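Fiber protein (Human adenovirus 14, PDB 3F0Y) forms the trimeric knob at the tip of the adenovirus fiber, which probably attaches the virus to receptors on the host cell. Local coordinates at residues F118-T123 with Y171-T176; T123-N128 with F201-E206; S36-L41 with G60-F65. All blocks are in the same frame, centred on the assembly; numbering follows the deposited sequence.

Contact 1 of 3, residues F118-T123 with Y171-T176; sequences FMPSTT and YCIRIT
Y171 receives M119 over one face of its ring. M119 CB stands 3.7 Å from the centroid of the Y171 ring, 15° off the normal, which makes this a CH-pi contact. The M119 side chain then runs across the ring toward its root: CG reaches Y171 CD1 at 3.5 Å. The chain bends at chi2 (-65°), and this brings SD back beside Y171 CB. The sulfur therefore lies obliquely to the ring, 4.5 Å from SD of M119 to the Y171 centroid, as a Met-aromatic contact. Farther out on the ring, the methyl CG2 of T122 meets Y171 CE2 at 3.7 Å, and the two side chains cross at about a right angle. P120 O lies near Y171 CD2 but takes its hydrogen bond from N161. The phenol OH of Y171 is hydrogen-bonded to OE2 of E206.

C172 contributes its backbone: its O lies 3.7 Å from CG of P120, while its side chain starts away from 118-123. I173 comes next and meets the same proline carbon, with CG1 4.2 Å from P120 CG. No hydrogen bond joins the two segments. Most of the touching residues are buried.

The loop 118-123 thus passes over the start of strand 171-180, whose neighbours in the sheet are strands 73-82 and 151-160. F82 of the first touches M119 and Y171, and L160 of the second touches P120 and I173. On the side of strand 199-204, Y203 packs on P120 and I173.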
ATOM      1  N   PHE A 118     -18.845   2.328  -1.780  1.00 19.95           N
ATOM      2  CA  PHE A 118     -17.750   1.453  -1.354  1.00 19.52           C
ATOM      3  C   PHE A 118     -17.419   0.418  -2.430  1.00 19.02           C
ATOM      4  O   PHE A 118     -16.399  -0.261  -2.344  1.00 18.93           O
ATOM      5  CB  PHE A 118     -18.105   0.720  -0.057  1.00 19.41           C
ATOM      6  CG  PHE A 118     -18.077   1.593   1.162  1.00 19.39           C
ATOM      7  CD1 PHE A 118     -19.236   2.206   1.623  1.00 19.60           C
ATOM      8  CD2 PHE A 118     -16.895   1.792   1.857  1.00 19.13           C
ATOM      9  CE1 PHE A 118     -19.209   3.009   2.758  1.00 19.29           C
ATOM     10  CE2 PHE A 118     -16.861   2.591   2.988  1.00 19.43           C
ATOM     11  CZ  PHE A 118     -18.018   3.201   3.440  1.00 19.35           C
ATOM     12  N   MET A 119     -18.284   0.298  -3.435  1.00 18.51           N
ATOM     13  CA  MET A 119     -18.175  -0.764  -4.430  1.00 18.29           C
ATOM     14  C   MET A 119     -17.109  -0.478  -5.478  1.00 17.92           C
ATOM     15  O   MET A 119     -16.801   0.682  -5.750  1.00 17.70           O
ATOM     16  CB  MET A 119     -19.514  -0.958  -5.142  1.00 18.20           C
ATOM     17  CG  MET A 119     -20.651  -1.389  -4.235  1.00 18.11           C
ATOM     18  SD  MET A 119     -20.358  -3.018  -3.531  1.00 17.69           S
ATOM     19  CE  MET A 119     -19.642  -2.593  -1.949  1.00 16.95           C
ATOM     20  N   PRO A 120     -16.556  -1.542  -6.087  1.00 17.65           N
ATOM     21  CA  PRO A 120     -15.647  -1.353  -7.216  1.00 17.46           C
ATOM     22  C   PRO A 120     -16.390  -0.801  -8.427  1.00 17.21           C
ATOM     23  O   PRO A 120     -17.433  -1.334  -8.811  1.00 16.71           O
ATOM     24  CB  PRO A 120     -15.125  -2.768  -7.493  1.00 17.29           C
ATOM     25  CG  PRO A 120     -16.167  -3.670  -6.957  1.00 17.44           C
ATOM     26  CD  PRO A 120     -16.742  -2.969  -5.766  1.00 17.52           C
ATOM     27  N   SER A 121     -15.858   0.276  -9.000  1.00 17.18           N
ATOM     28  CA  SER A 121     -16.473   0.939 -10.142  1.00 17.23           C
ATOM     29  C   SER A 121     -16.683  -0.019 -11.310  1.00 17.27           C
ATOM     30  O   SER A 121     -15.755  -0.712 -11.725  1.00 17.20           O
ATOM     31  CB  SER A 121     -15.604   2.116 -10.601  1.00 17.13           C
ATOM     32  OG  SER A 121     -16.008   2.582 -11.876  1.00 16.81           O
ATOM     33  N   THR A 122     -17.903  -0.053 -11.837  1.00 17.41           N
ATOM     34  CA  THR A 122     -18.194  -0.821 -13.048  1.00 17.58           C
ATOM     35  C   THR A 122     -17.618  -0.128 -14.284  1.00 17.60           C
ATOM     36  O   THR A 122     -17.483  -0.747 -15.337  1.00 17.68           O
ATOM     37  CB  THR A 122     -19.705  -1.050 -13.237  1.00 17.69           C
ATOM     38  OG1 THR A 122     -20.391   0.206 -13.221  1.00 18.07           O
ATOM     39  CG2 THR A 122     -20.251  -1.942 -12.130  1.00 17.74           C
ATOM     40  N   THR A 123     -17.286   1.156 -14.155  1.00 17.64           N
ATOM     41  CA  THR A 123     -16.602   1.885 -15.217  1.00 17.69           C
ATOM     42  C   THR A 123     -15.124   1.512 -15.253  1.00 17.63           C
ATOM     43  O   THR A 123     -14.568   1.320 -16.325  1.00 17.57           O
ATOM     44  CB  THR A 123     -16.749   3.410 -15.050  1.00 17.71           C
ATOM     45  OG1 THR A 123     -18.139   3.745 -14.954  1.00 17.89           O
ATOM     46  CG2 THR A 123     -16.138   4.143 -16.236  1.00 17.79           C
ATOM     47  N   TYR A 171     -22.127  -6.019  -8.088  1.00 19.30           N
ATOM     48  CA  TYR A 171     -20.701  -5.823  -7.812  1.00 18.98           C
ATOM     49  C   TYR A 171     -20.079  -7.082  -7.229  1.00 18.63           C
ATOM     50  O   TYR A 171     -20.736  -7.823  -6.493  1.00 18.35           O
ATOM     51  CB  TYR A 171     -20.493  -4.652  -6.849  1.00 18.76           C
ATOM     52  CG  TYR A 171     -21.203  -3.393  -7.283  1.00 18.69           C
ATOM     53  CD1 TYR A 171     -22.456  -3.066  -6.770  1.00 18.49           C
ATOM     54  CD2 TYR A 171     -20.636  -2.544  -8.227  1.00 18.50           C
ATOM     55  CE1 TYR A 171     -23.117  -1.916  -7.174  1.00 18.52           C
ATOM     56  CE2 TYR A 171     -21.290  -1.393  -8.638  1.00 18.69           C
ATOM     57  CZ  TYR A 171     -22.529  -1.086  -8.110  1.00 18.66           C
ATOM     58  OH  TYR A 171     -23.175   0.055  -8.520  1.00 18.85           O
ATOM     59  N   CYS A 172     -18.809  -7.319  -7.561  1.00 18.64           N
ATOM     60  CA  CYS A 172     -18.088  -8.498  -7.085  1.00 18.65           C
ATOM     61  C   CYS A 172     -16.673  -8.157  -6.637  1.00 18.35           C
ATOM     62  O   CYS A 172     -15.980  -7.356  -7.273  1.00 18.07           O
ATOM     63  CB  CYS A 172     -18.004  -9.562  -8.185  1.00 18.74           C
ATOM     64  SG  CYS A 172     -19.546  -9.891  -9.034  1.00 20.59           S
ATOM     65  N   ILE A 173     -16.258  -8.772  -5.533  1.00 18.11           N
ATOM     66  CA  ILE A 173     -14.867  -8.784  -5.111  1.00 17.98           C
ATOM     67  C   ILE A 173     -14.510 -10.235  -4.814  1.00 17.76           C
ATOM     68  O   ILE A 173     -15.069 -10.841  -3.904  1.00 17.59           O
ATOM     69  CB  ILE A 173     -14.635  -7.928  -3.847  1.00 17.95           C
ATOM     70  CG1 ILE A 173     -15.090  -6.482  -4.073  1.00 17.99           C
ATOM     71  CG2 ILE A 173     -13.166  -7.956  -3.451  1.00 18.06           C
ATOM     72  CD1 ILE A 173     -14.988  -5.615  -2.833  1.00 18.01           C
ATOM     73  N   ARG A 174     -13.599 -10.792  -5.606  1.00 17.68           N
ATOM     74  CA  ARG A 174     -13.132 -12.159  -5.413  1.00 17.70           C
ATOM     75  C   ARG A 174     -11.662 -12.118  -5.029  1.00 17.48           C
ATOM     76  O   ARG A 174     -10.825 -11.697  -5.822  1.00 17.46           O
ATOM     77  CB  ARG A 174     -13.312 -12.971  -6.692  1.00 17.78           C
ATOM     78  CG  ARG A 174     -14.758 -13.180  -7.110  1.00 17.92           C
ATOM     79  CD  ARG A 174     -14.831 -14.153  -8.271  1.00 18.27           C
ATOM     80  NE  ARG A 174     -16.201 -14.503  -8.652  1.00 18.48           N
ATOM     81  CZ  ARG A 174     -16.917 -13.894  -9.597  1.00 19.11           C
ATOM     82  NH1 ARG A 174     -16.426 -12.861 -10.277  1.00 19.61           N
ATOM     83  NH2 ARG A 174     -18.144 -14.325  -9.860  1.00 19.25           N
ATOM     84  N   ILE A 175     -11.359 -12.547  -3.807  1.00 17.33           N
ATOM     85  CA  ILE A 175     -10.000 -12.513  -3.278  1.00 17.21           C
ATOM     86  C   ILE A 175      -9.490 -13.940  -3.135  1.00 17.08           C
ATOM     87  O   ILE A 175     -10.037 -14.718  -2.357  1.00 16.99           O
ATOM     88  CB  ILE A 175      -9.946 -11.821  -1.899  1.00 17.17           C
ATOM     89  CG1 ILE A 175     -10.693 -10.483  -1.931  1.00 17.21           C
ATOM     90  CG2 ILE A 175      -8.504 -11.606  -1.470  1.00 17.20           C
ATOM     91  CD1 ILE A 175     -10.864  -9.852  -0.564  1.00 17.22           C
ATOM     92  N   THR A 176      -8.445 -14.274  -3.890  1.00 16.98           N
ATOM     93  CA  THR A 176      -7.887 -15.623  -3.901  1.00 17.05           C
ATOM     94  C   THR A 176      -6.507 -15.644  -3.260  1.00 17.07           C
ATOM     95  O   THR A 176      -5.585 -14.990  -3.741  1.00 16.88           O
ATOM     96  CB  THR A 176      -7.759 -16.167  -5.337  1.00 16.93           C
ATOM     97  OG1 THR A 176      -9.055 -16.237  -5.940  1.00 16.70           O
ATOM     98  CG2 THR A 176      -7.126 -17.560  -5.341  1.00 16.97           C
TER

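Contact 2 of 3, residues T123-N128 with F201-E206; sequences TAYPFN and FYYIRE
Y125 OH accepts a hydrogen bond from the backbone N of I204. The bond is 2.9 Å from I204 N to Y125 OH and nearly straight, at 164°. I204 N lies in the plane of the phenol ring, at its edge. I204 O is also near that plane, 3.4 Å from Y125 CE1. Beside it, Y203 CB touches the same ring obliquely, 3.7 Å from Y125 CE1. The Y203 and Y125 side chains cross at about a right angle. A124 adds an apolar contact, its CB 3.9 Å from I204 CB. The same methyl sits above one face of the Y125 ring, toward the rim.

One water bridges T123 and E206. It lies 2.7 Å from T123 OG1 and donates to OE1 of E206. E206 OE1 also accepts from T122 N.

Farther out, other groups set the positions of the first shell. The backbone of I204 is hydrogen-bonded to S121, and S121 OG accepts from A124 N. Y203 OH is bonded to F118 O. V21 of a neighbouring subunit packs on A124 and I204.

The arrangement belongs to the antiparallel beta sandwich of the adenovirus fiber knob. A long loop is tied to the end of the last strand, 199-204, at the edge of its sheet within the chain and close to the trimer interface.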
ATOM      1  N   THR A 123     -17.286   1.156 -14.155  1.00 17.64           N
ATOM      2  CA  THR A 123     -16.602   1.885 -15.217  1.00 17.69           C
ATOM      3  C   THR A 123     -15.124   1.512 -15.253  1.00 17.63           C
ATOM      4  O   THR A 123     -14.568   1.320 -16.325  1.00 17.57           O
ATOM      5  CB  THR A 123     -16.749   3.410 -15.050  1.00 17.71           C
ATOM      6  OG1 THR A 123     -18.139   3.745 -14.954  1.00 17.89           O
ATOM      7  CG2 THR A 123     -16.138   4.143 -16.236  1.00 17.79           C
ATOM      8  N   ALA A 124     -14.497   1.408 -14.084  1.00 17.62           N
ATOM      9  CA  ALA A 124     -13.094   1.002 -13.987  1.00 17.66           C
ATOM     10  C   ALA A 124     -12.936  -0.510 -14.144  1.00 17.76           C
ATOM     11  O   ALA A 124     -11.968  -0.978 -14.746  1.00 17.74           O
ATOM     12  CB  ALA A 124     -12.503   1.452 -12.654  1.00 17.58           C
ATOM     13  N   TYR A 125     -13.894  -1.258 -13.598  1.00 17.78           N
ATOM     14  CA  TYR A 125     -13.856  -2.721 -13.571  1.00 18.02           C
ATOM     15  C   TYR A 125     -15.159  -3.266 -14.160  1.00 18.29           C
ATOM     16  O   TYR A 125     -16.119  -3.537 -13.431  1.00 18.24           O
ATOM     17  CB  TYR A 125     -13.634  -3.205 -12.133  1.00 17.61           C
ATOM     18  CG  TYR A 125     -12.584  -2.384 -11.424  1.00 17.28           C
ATOM     19  CD1 TYR A 125     -12.934  -1.469 -10.436  1.00 16.97           C
ATOM     20  CD2 TYR A 125     -11.246  -2.483 -11.782  1.00 16.87           C
ATOM     21  CE1 TYR A 125     -11.977  -0.697  -9.805  1.00 16.83           C
ATOM     22  CE2 TYR A 125     -10.279  -1.716 -11.155  1.00 16.92           C
ATOM     23  CZ  TYR A 125     -10.652  -0.822 -10.168  1.00 17.01           C
ATOM     24  OH  TYR A 125      -9.704  -0.051  -9.539  1.00 16.51           O
ATOM     25  N   PRO A 126     -15.204  -3.407 -15.495  1.00 18.76           N
ATOM     26  CA  PRO A 126     -16.445  -3.769 -16.167  1.00 19.18           C
ATOM     27  C   PRO A 126     -16.847  -5.226 -15.985  1.00 19.58           C
ATOM     28  O   PRO A 126     -16.050  -6.041 -15.517  1.00 19.48           O
ATOM     29  CB  PRO A 126     -16.137  -3.483 -17.641  1.00 19.13           C
ATOM     30  CG  PRO A 126     -14.676  -3.641 -17.759  1.00 19.14           C
ATOM     31  CD  PRO A 126     -14.093  -3.225 -16.447  1.00 18.82           C
ATOM     32  N   PHE A 127     -18.094  -5.523 -16.339  1.00 20.03           N
ATOM     33  CA  PHE A 127     -18.583  -6.893 -16.428  1.00 20.47           C
ATOM     34  C   PHE A 127     -18.631  -7.307 -17.891  1.00 20.92           C
ATOM     35  O   PHE A 127     -18.989  -6.502 -18.755  1.00 21.04           O
ATOM     36  CB  PHE A 127     -19.987  -7.017 -15.833  1.00 20.39           C
ATOM     37  CG  PHE A 127     -20.013  -7.064 -14.338  1.00 20.38           C
ATOM     38  CD1 PHE A 127     -20.174  -5.902 -13.598  1.00 20.12           C
ATOM     39  CD2 PHE A 127     -19.889  -8.272 -13.667  1.00 20.07           C
ATOM     40  CE1 PHE A 127     -20.207  -5.942 -12.220  1.00 20.10           C
ATOM     41  CE2 PHE A 127     -19.918  -8.320 -12.283  1.00 20.24           C
ATOM     42  CZ  PHE A 127     -20.077  -7.152 -11.556  1.00 20.29           C
ATOM     43  N   ASN A 128     -18.263  -8.559 -18.157  1.00 21.51           N
ATOM     44  CA  ASN A 128     -18.432  -9.176 -19.475  1.00 21.88           C
ATOM     45  C   ASN A 128     -17.812  -8.371 -20.613  1.00 22.19           C
ATOM     46  O   ASN A 128     -18.409  -8.227 -21.683  1.00 22.63           O
ATOM     47  CB  ASN A 128     -19.922  -9.416 -19.750  1.00 22.23           C
ATOM     48  CG  ASN A 128     -20.602 -10.185 -18.635  1.00 23.01           C
ATOM     49  OD1 ASN A 128     -19.980 -11.007 -17.964  1.00 24.37           O
ATOM     50  ND2 ASN A 128     -21.889  -9.920 -18.431  1.00 24.13           N
ATOM     51  N   PHE A 201      -5.198  -3.403  -0.631  1.00 16.42           N
ATOM     52  CA  PHE A 201      -5.246  -3.038  -2.038  1.00 16.69           C
ATOM     53  C   PHE A 201      -6.200  -1.878  -2.249  1.00 16.87           C
ATOM     54  O   PHE A 201      -6.983  -1.528  -1.360  1.00 16.97           O
ATOM     55  CB  PHE A 201      -5.619  -4.232  -2.924  1.00 16.70           C
ATOM     56  CG  PHE A 201      -6.985  -4.800  -2.659  1.00 16.79           C
ATOM     57  CD1 PHE A 201      -8.054  -4.493  -3.491  1.00 16.75           C
ATOM     58  CD2 PHE A 201      -7.196  -5.671  -1.599  1.00 16.87           C
ATOM     59  CE1 PHE A 201      -9.314  -5.031  -3.258  1.00 16.70           C
ATOM     60  CE2 PHE A 201      -8.453  -6.211  -1.360  1.00 16.89           C
ATOM     61  CZ  PHE A 201      -9.513  -5.889  -2.192  1.00 16.76           C
ATOM     62  N   TYR A 202      -6.111  -1.287  -3.434  1.00 17.00           N
ATOM     63  CA  TYR A 202      -6.872  -0.090  -3.761  0.50 17.10           C
ATOM     64  C   TYR A 202      -7.645  -0.284  -5.056  1.00 17.12           C
ATOM     65  O   TYR A 202      -7.196  -0.985  -5.962  1.00 17.12           O
ATOM     66  CB  TYR A 202      -5.931   1.113  -3.873  0.50 17.26           C
ATOM     67  CG  TYR A 202      -4.913   1.170  -2.759  0.50 17.41           C
ATOM     68  CD1 TYR A 202      -5.086   2.015  -1.668  0.50 17.48           C
ATOM     69  CD2 TYR A 202      -3.786   0.350  -2.782  0.50 17.46           C
ATOM     70  CE1 TYR A 202      -4.154   2.053  -0.641  0.50 17.51           C
ATOM     71  CE2 TYR A 202      -2.854   0.382  -1.766  0.50 17.51           C
ATOM     72  CZ  TYR A 202      -3.042   1.232  -0.699  0.50 17.53           C
ATOM     73  OH  TYR A 202      -2.109   1.257   0.308  0.50 18.01           O
ATOM     74  N   TYR A 203      -8.819   0.330  -5.126  1.00 17.19           N
ATOM     75  CA  TYR A 203      -9.598   0.308  -6.345  1.00 17.36           C
ATOM     76  C   TYR A 203     -10.443   1.564  -6.472  1.00 17.65           C
ATOM     77  O   TYR A 203     -10.795   2.194  -5.471  1.00 17.27           O
ATOM     78  CB  TYR A 203     -10.450  -0.964  -6.451  1.00 17.15           C
ATOM     79  CG  TYR A 203     -11.477  -1.187  -5.357  1.00 16.93           C
ATOM     80  CD1 TYR A 203     -12.696  -0.515  -5.369  1.00 16.67           C
ATOM     81  CD2 TYR A 203     -11.248  -2.108  -4.339  1.00 16.77           C
ATOM     82  CE1 TYR A 203     -13.651  -0.736  -4.382  1.00 16.78           C
ATOM     83  CE2 TYR A 203     -12.196  -2.338  -3.347  1.00 16.80           C
ATOM     84  CZ  TYR A 203     -13.396  -1.647  -3.376  1.00 16.77           C
ATOM     85  OH  TYR A 203     -14.340  -1.870  -2.400  1.00 17.05           O
ATOM     86  N   ILE A 204     -10.740   1.925  -7.716  1.00 18.11           N
ATOM     87  CA  ILE A 204     -11.543   3.099  -8.016  1.00 18.70           C
ATOM     88  C   ILE A 204     -12.980   2.781  -7.646  1.00 19.18           C
ATOM     89  O   ILE A 204     -13.541   1.783  -8.102  1.00 18.94           O
ATOM     90  CB  ILE A 204     -11.453   3.482  -9.503  1.00 18.57           C
ATOM     91  CG1 ILE A 204     -10.018   3.884  -9.859  1.00 18.69           C
ATOM     92  CG2 ILE A 204     -12.416   4.620  -9.821  1.00 18.28           C
ATOM     93  CD1 ILE A 204      -9.768   4.008 -11.342  1.00 18.85           C
ATOM     94  N   ARG A 205     -13.576   3.620  -6.811  1.00 19.95           N
ATOM     95  CA  ARG A 205     -14.887   3.300  -6.275  1.00 20.73           C
ATOM     96  C   ARG A 205     -16.035   3.795  -7.149  1.00 21.07           C
ATOM     97  O   ARG A 205     -15.909   4.772  -7.894  1.00 20.69           O
ATOM     98  CB  ARG A 205     -15.037   3.777  -4.826  1.00 21.04           C
ATOM     99  CG  ARG A 205     -14.901   5.262  -4.573  1.00 21.36           C
ATOM    100  CD  ARG A 205     -14.786   5.504  -3.071  1.00 21.84           C
ATOM    101  NE  ARG A 205     -14.760   6.911  -2.686  1.00 22.94           N
ATOM    102  CZ  ARG A 205     -15.808   7.733  -2.738  1.00 23.73           C
ATOM    103  NH1 ARG A 205     -16.989   7.310  -3.170  1.00 24.65           N
ATOM    104  NH2 ARG A 205     -15.673   8.997  -2.358  1.00 23.88           N
ATOM    105  N   GLU A 206     -17.143   3.067  -7.064  1.00 21.79           N
ATOM    106  CA  GLU A 206     -18.383   3.409  -7.745  1.00 22.21           C
ATOM    107  C   GLU A 206     -18.924   4.704  -7.149  1.00 22.64           C
ATOM    108  O   GLU A 206     -18.595   5.056  -6.017  1.00 22.49           O
ATOM    109  CB  GLU A 206     -19.384   2.260  -7.551  1.00 22.31           C
ATOM    110  CG  GLU A 206     -20.751   2.412  -8.216  1.00 22.43           C
ATOM    111  CD  GLU A 206     -20.771   2.010  -9.679  1.00 23.45           C
ATOM    112  OE1 GLU A 206     -19.707   1.999 -10.331  1.00 23.94           O
ATOM    113  OE2 GLU A 206     -21.871   1.703 -10.184  1.00 24.59           O
TER
HETATM  114  O   HOH W   1     -19.478   3.365 -12.597  1.00 26.08           O

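Contact 3 of 3, residues S36-L41 with G60-F65; sequences SNDCKL and GVSNNF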
ATOM      1  N   SER A  36     -20.512 -25.215   7.060  1.00 24.90           N
ATOM      2  CA  SER A  36     -20.820 -24.040   7.868  1.00 24.49           C
ATOM      3  C   SER A  36     -19.608 -23.112   7.809  1.00 24.12           C
ATOM      4  O   SER A  36     -18.625 -23.423   7.133  1.00 24.09           O
ATOM      5  CB  SER A  36     -21.134 -24.446   9.309  1.00 24.53           C
ATOM      6  OG  SER A  36     -20.026 -25.084   9.916  1.00 24.48           O
ATOM      7  N   ASN A  37     -19.675 -21.978   8.504  1.00 23.74           N
ATOM      8  CA  ASN A  37     -18.566 -21.024   8.514  1.00 23.36           C
ATOM      9  C   ASN A  37     -17.306 -21.667   9.077  1.00 23.04           C
ATOM     10  O   ASN A  37     -17.344 -22.298  10.135  1.00 22.91           O
ATOM     11  CB  ASN A  37     -18.919 -19.772   9.324  1.00 23.37           C
ATOM     12  CG  ASN A  37     -20.010 -18.940   8.674  1.00 23.34           C
ATOM     13  OD1 ASN A  37     -20.462 -19.235   7.568  1.00 23.58           O
ATOM     14  ND2 ASN A  37     -20.441 -17.890   9.365  1.00 23.82           N
ATOM     15  N   ASP A  38     -16.196 -21.504   8.360  1.00 22.54           N
ATOM     16  CA  ASP A  38     -14.933 -22.157   8.718  1.00 22.28           C
ATOM     17  C   ASP A  38     -13.810 -21.182   9.089  1.00 21.95           C
ATOM     18  O   ASP A  38     -12.720 -21.611   9.466  1.00 21.85           O
ATOM     19  CB  ASP A  38     -14.476 -23.095   7.588  1.00 22.15           C
ATOM     20  CG  ASP A  38     -14.410 -22.408   6.228  1.00 22.12           C
ATOM     21  OD1 ASP A  38     -14.425 -21.159   6.171  1.00 21.46           O
ATOM     22  OD2 ASP A  38     -14.348 -23.125   5.210  1.00 21.96           O
ATOM     23  N   CYS A  39     -14.070 -19.878   8.987  1.00 21.84           N
ATOM     24  CA  CYS A  39     -13.056 -18.874   9.306  1.00 21.62           C
ATOM     25  C   CYS A  39     -13.661 -17.498   9.561  1.00 21.31           C
ATOM     26  O   CYS A  39     -14.844 -17.262   9.305  1.00 21.39           O
ATOM     27  CB  CYS A  39     -12.031 -18.771   8.172  1.00 21.73           C
ATOM     28  SG  CYS A  39     -12.692 -18.078   6.644  1.00 22.65           S
ATOM     29  N   LYS A  40     -12.830 -16.599  10.075  1.00 21.02           N
ATOM     30  CA  LYS A  40     -13.191 -15.195  10.221  1.00 20.72           C
ATOM     31  C   LYS A  40     -12.533 -14.408   9.092  1.00 20.51           C
ATOM     32  O   LYS A  40     -11.306 -14.350   9.009  1.00 20.52           O
ATOM     33  CB  LYS A  40     -12.713 -14.649  11.564  1.00 20.71           C
ATOM     34  CG  LYS A  40     -13.177 -15.434  12.776  1.00 20.72           C
ATOM     35  CD  LYS A  40     -12.516 -14.911  14.039  1.00 20.69           C
ATOM     36  CE  LYS A  40     -12.800 -15.807  15.234  1.00 20.82           C
ATOM     37  NZ  LYS A  40     -12.304 -15.201  16.499  1.00 20.98           N
ATOM     38  N   LEU A  41     -13.348 -13.828   8.214  1.00 20.17           N
ATOM     39  CA  LEU A  41     -12.850 -12.902   7.203  1.00 19.95           C
ATOM     40  C   LEU A  41     -12.859 -11.513   7.821  1.00 19.78           C
ATOM     41  O   LEU A  41     -13.914 -11.006   8.205  1.00 19.70           O
ATOM     42  CB  LEU A  41     -13.726 -12.931   5.948  1.00 19.97           C
ATOM     43  CG  LEU A  41     -13.306 -12.020   4.788  1.00 20.05           C
ATOM     44  CD1 LEU A  41     -11.979 -12.474   4.192  1.00 19.90           C
ATOM     45  CD2 LEU A  41     -14.388 -11.981   3.720  1.00 19.84           C
ATOM     46  N   GLY A  60      -8.349 -18.396  10.611  1.00 19.41           N
ATOM     47  CA  GLY A  60      -8.954 -19.713  10.483  1.00 19.62           C
ATOM     48  C   GLY A  60      -9.602 -20.190  11.768  1.00 19.76           C
ATOM     49  O   GLY A  60      -9.128 -19.885  12.863  1.00 19.83           O
ATOM     50  N   VAL A  61     -10.691 -20.941  11.626  1.00 20.11           N
ATOM     51  CA  VAL A  61     -11.439 -21.459  12.771  1.00 20.38           C
ATOM     52  C   VAL A  61     -11.591 -22.979  12.700  1.00 20.67           C
ATOM     53  O   VAL A  61     -11.243 -23.676  13.652  1.00 20.85           O
ATOM     54  CB  VAL A  61     -12.830 -20.802  12.871  1.00 20.36           C
ATOM     55  CG1 VAL A  61     -13.635 -21.416  14.009  1.00 20.29           C
ATOM     56  CG2 VAL A  61     -12.686 -19.293  13.062  1.00 20.24           C
ATOM     57  N   SER A  62     -12.099 -23.486  11.577  1.00 20.99           N
ATOM     58  CA  SER A  62     -12.309 -24.928  11.416  1.00 21.13           C
ATOM     59  C   SER A  62     -10.976 -25.666  11.314  1.00 21.34           C
ATOM     60  O   SER A  62      -9.982 -25.115  10.834  1.00 21.17           O
ATOM     61  CB  SER A  62     -13.181 -25.234  10.191  1.00 21.17           C
ATOM     62  OG  SER A  62     -12.422 -25.262   8.993  1.00 21.34           O
ATOM     63  N   ASN A  63     -10.961 -26.916  11.772  1.00 21.64           N
ATOM     64  CA  ASN A  63      -9.754 -27.733  11.721  1.00 21.67           C
ATOM     65  C   ASN A  63      -9.252 -27.914  10.291  1.00 21.66           C
ATOM     66  O   ASN A  63      -8.065 -27.741  10.020  1.00 21.50           O
ATOM     67  CB  ASN A  63     -10.002 -29.102  12.357  1.00 21.90           C
ATOM     68  CG  ASN A  63      -8.763 -29.978  12.346  1.00 22.35           C
ATOM     69  OD1 ASN A  63      -8.765 -31.069  11.772  1.00 24.80           O
ATOM     70  ND2 ASN A  63      -7.689 -29.495  12.963  1.00 24.18           N
ATOM     71  N   ASN A  64     -10.164 -28.256   9.383  1.00 21.68           N
ATOM     72  CA  ASN A  64      -9.806 -28.490   7.985  1.00 21.83           C
ATOM     73  C   ASN A  64      -9.204 -27.263   7.311  1.00 21.87           C
ATOM     74  O   ASN A  64      -8.273 -27.388   6.514  1.00 21.84           O
ATOM     75  CB  ASN A  64     -11.017 -28.987   7.188  1.00 21.86           C
ATOM     76  CG  ASN A  64     -11.352 -30.443   7.475  1.00 22.17           C
ATOM     77  OD1 ASN A  64     -10.631 -31.132   8.199  1.00 23.42           O
ATOM     78  ND2 ASN A  64     -12.450 -30.919   6.900  1.00 22.54           N
ATOM     79  N   PHE A  65      -9.732 -26.083   7.628  1.00 21.93           N
ATOM     80  CA  PHE A  65      -9.176 -24.841   7.096  1.00 21.92           C
ATOM     81  C   PHE A  65      -7.800 -24.551   7.689  1.00 21.89           C
ATOM     82  O   PHE A  65      -6.866 -24.208   6.964  1.00 21.89           O
ATOM     83  CB  PHE A  65     -10.110 -23.658   7.349  1.00 22.05           C
ATOM     84  CG  PHE A  65      -9.633 -22.378   6.728  1.00 22.09           C
ATOM     85  CD1 PHE A  65      -9.747 -22.175   5.360  1.00 22.37           C
ATOM     86  CD2 PHE A  65      -9.047 -21.390   7.503  1.00 22.41           C
ATOM     87  CE1 PHE A  65      -9.297 -20.999   4.775  1.00 22.18           C
ATOM     88  CE2 PHE A  65      -8.594 -20.208   6.927  1.00 22.37           C
ATOM     89  CZ  PHE A  65      -8.723 -20.013   5.560  1.00 22.35           C
TER
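C39 and G60 form an antiparallel, non-hydrogen-bonded pair where strands 39-48 and 51-60 of one knob sheet meet. D38 and C39 both face C28, a classic beta bulge. F65, from the short helix 63-66, covers this end. Its CB lies 3.9 Å from D38 O. CG is anti to the backbone N (chi1 -176°) and lies near D38 O. Farther along, CD2 and CE2 meet C39 CB, CE2 at 3.9 Å, and this carbon stands over the ring face as a CH-pi contact. C39 SG adds a sulfur-aromatic contact, 4.7 Å from the F65 centroid. F76 meets the same ring edge-to-face.

On the other side of the pair, V61 CG2 packs against K40 CG at 3.9 Å. The K40 amine lies farther out and is bonded to P23 O and N22 OD1. The D38 carboxylate is held by S34 OG and by M30 N and M31 N.

S62 is the N-cap of the helix, and its OG accepts from F65 N at 3.1 Å. D38 O accepts two backbone bonds from the same face of its carbonyl plane: V61 N at 3.0 Å, and S62 N at 2.9 Å, with an N-H...O angle of 176°.

How the contacts relate
Along the chain, contact 3 closes before contacts 1 and 2 open, and the segments of contacts 1 and 2 alternate. Those two share T123, and their centres are 6 Å apart. They also touch directly: S121 CA lies 3.4 Å from E206 OE1. One continuous loop, 118-128, thus meets strand 171-180 of one sheet and strand 199-204 of the other. It links the two sheets of the knob on the side that meets a second subunit. Contact 3 lies on the opposite side of the chain's centre, with its centre about 24 Å from that of contact 1 and 29 Å from that of contact 2. It shares a sheet with contact 2 but touches no other chain.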